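PDB 1U9D: hypothetical protein VC0714 from Vibrio cholerae O1 biovar eltor str. N16961, which is of unknown function but belongs to the DUF1904 family, whose relationship to the MIF clan suggests a tautomerase-like fold. Local coordinates for residues A[35-40]-A[88-92]. Numbering follows the deposited sequence.
Sequences TLLNEL and VITDQ
Two helices lie antiparallel on one face of a four-stranded sheet built from two beta-alpha-beta units, as in the MIF-like fold. Segments 35-40 and 88-92 are single regular helical pieces, one from each unit; their axes run at 147° and come within 10.5 Å. The CA atoms of L36 and I89 lie 7.0 Å apart and those of E39 and V88 7.6 Å. The side chains mesh in knobs-into-holes fashion. Q92, chi1 m, is a long knob in the hollow of L32, T35, L36 and E39; its slender, polar-tipped chain suits the outer side of the groove, where the T35 hydroxyl (chi1 p) hydrogen-bonds to the carbonyl of L32. V88, short and branched, fills the next hollow, lined by L36, E39, L40 and L43. Toward the sheet, where the helices bury their apolar side chains, L36 and I89 meet (CD2 to CG1, 4.1 Å) above L19. E39, chi1 t, lies extended, its OE1 3.4 Å from V88 CG1. That same methyl, CG1, sits 4.0 Å from both L36 CD2 and L40 CD2.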
loop_
_atom_site.group_PDB
_atom_site.type_symbol
_atom_site.label_atom_id
_atom_site.label_comp_id
_atom_site.label_asym_id
_atom_site.label_seq_id
_atom_site.Cartn_x
_atom_site.Cartn_y
_atom_site.Cartn_z
ATOM N N THR A 35 -2.605 -12.032 -17.580
ATOM C CA THR A 35 -3.791 -11.529 -16.914
ATOM C C THR A 35 -3.622 -11.522 -15.401
ATOM O O THR A 35 -4.108 -10.615 -14.717
ATOM C CB THR A 35 -5.045 -12.326 -17.347
ATOM O OG1 THR A 35 -4.901 -13.699 -16.988
ATOM C CG2 THR A 35 -5.150 -12.370 -18.840
ATOM N N LEU A 36 -2.926 -12.519 -14.861
ATOM C CA LEU A 36 -2.650 -12.536 -13.420
ATOM C C LEU A 36 -1.754 -11.395 -13.002
ATOM O O LEU A 36 -1.955 -10.786 -11.959
ATOM C CB LEU A 36 -1.989 -13.849 -12.987
ATOM C CG LEU A 36 -2.810 -14.826 -12.196
ATOM C CD1 LEU A 36 -1.845 -15.864 -11.606
ATOM C CD2 LEU A 36 -3.604 -14.144 -11.124
ATOM N N LEU A 37 -0.733 -11.110 -13.787
ATOM C CA LEU A 37 0.167 -10.012 -13.462
ATOM C C LEU A 37 -0.599 -8.680 -13.395
ATOM O O LEU A 37 -0.418 -7.891 -12.468
ATOM C CB LEU A 37 1.320 -9.929 -14.478
ATOM C CG LEU A 37 2.314 -8.810 -14.235
ATOM C CD1 LEU A 37 2.864 -8.852 -12.817
ATOM C CD2 LEU A 37 3.442 -8.893 -15.250
ATOM N N ASN A 38 -1.476 -8.453 -14.363
ATOM C CA ASN A 38 -2.301 -7.260 -14.392
ATOM C C ASN A 38 -3.139 -7.138 -13.123
ATOM O O ASN A 38 -3.107 -6.108 -12.445
ATOM C CB ASN A 38 -3.235 -7.269 -15.604
ATOM C CG ASN A 38 -2.522 -6.989 -16.907
ATOM O OD1 ASN A 38 -1.443 -6.411 -16.942
ATOM N ND2 ASN A 38 -3.146 -7.403 -18.000
ATOM N N GLU A 39 -3.858 -8.201 -12.785
ATOM C CA GLU A 39 -4.745 -8.174 -11.622
ATOM C C GLU A 39 -4.019 -8.107 -10.273
ATOM O O GLU A 39 -4.412 -7.318 -9.400
ATOM C CB GLU A 39 -5.766 -9.323 -11.648
ATOM C CG GLU A 39 -6.985 -8.988 -10.799
ATOM C CD GLU A 39 -8.161 -9.949 -10.922
ATOM O OE1 GLU A 39 -8.076 -10.953 -11.661
ATOM O OE2 GLU A 39 -9.193 -9.689 -10.252
ATOM N N LEU A 40 -2.955 -8.887 -10.095
ATOM C CA LEU A 40 -2.211 -8.873 -8.823
ATOM C C LEU A 40 -1.444 -7.580 -8.582
ATOM O O LEU A 40 -1.394 -7.086 -7.459
ATOM C CB LEU A 40 -1.265 -10.063 -8.730
ATOM C CG LEU A 40 -1.963 -11.420 -8.709
ATOM C CD1 LEU A 40 -0.934 -12.550 -8.709
ATOM C CD2 LEU A 40 -2.878 -11.542 -7.501
ATOM N N VAL A 88 -8.320 -14.230 -6.283
ATOM C CA VAL A 88 -7.976 -13.780 -7.648
ATOM C C VAL A 88 -7.374 -14.901 -8.510
ATOM O O VAL A 88 -7.801 -15.145 -9.642
ATOM C CB VAL A 88 -6.991 -12.598 -7.625
ATOM C CG1 VAL A 88 -6.432 -12.321 -9.051
ATOM C CG2 VAL A 88 -7.653 -11.364 -7.037
ATOM N N ILE A 89 -6.399 -15.609 -7.952
ATOM C CA ILE A 89 -5.726 -16.686 -8.654
ATOM C C ILE A 89 -6.744 -17.762 -8.989
ATOM O O ILE A 89 -6.757 -18.289 -10.073
ATOM C CB ILE A 89 -4.581 -17.275 -7.790
ATOM C CG1 ILE A 89 -3.434 -16.275 -7.664
ATOM C CG2 ILE A 89 -4.045 -18.541 -8.404
ATOM C CD1 ILE A 89 -2.334 -16.687 -6.637
ATOM N N THR A 90 -7.603 -18.087 -8.034
ATOM C CA THR A 90 -8.564 -19.146 -8.226
ATOM C C THR A 90 -9.547 -18.823 -9.331
ATOM O O THR A 90 -9.785 -19.651 -10.221
ATOM C CB THR A 90 -9.278 -19.412 -6.902
ATOM O OG1 THR A 90 -8.299 -19.854 -5.947
ATOM C CG2 THR A 90 -10.237 -20.565 -7.032
ATOM N N ASP A 91 -10.053 -17.603 -9.298
ATOM C CA ASP A 91 -10.997 -17.097 -10.284
ATOM C C ASP A 91 -10.427 -17.051 -11.702
ATOM O O ASP A 91 -11.084 -17.491 -12.648
ATOM C CB ASP A 91 -11.540 -15.735 -9.825
ATOM C CG ASP A 91 -12.611 -15.876 -8.735
ATOM O OD1 ASP A 91 -13.094 -17.020 -8.520
ATOM O OD2 ASP A 91 -13.038 -14.919 -8.036
ATOM N N GLN A 92 -9.193 -16.600 -11.867
ATOM C CA GLN A 92 -8.571 -16.641 -13.185
ATOM C C GLN A 92 -8.345 -18.052 -13.719
ATOM O O GLN A 92 -8.652 -18.342 -14.880
ATOM C CB GLN A 92 -7.275 -15.855 -13.164
ATOM C CG GLN A 92 -7.550 -14.376 -12.917
ATOM C CD GLN A 92 -6.581 -13.455 -13.613
ATOM O OE1 GLN A 92 -6.644 -12.238 -13.421
ATOM N NE2 GLN A 92 -5.666 -14.016 -14.392
#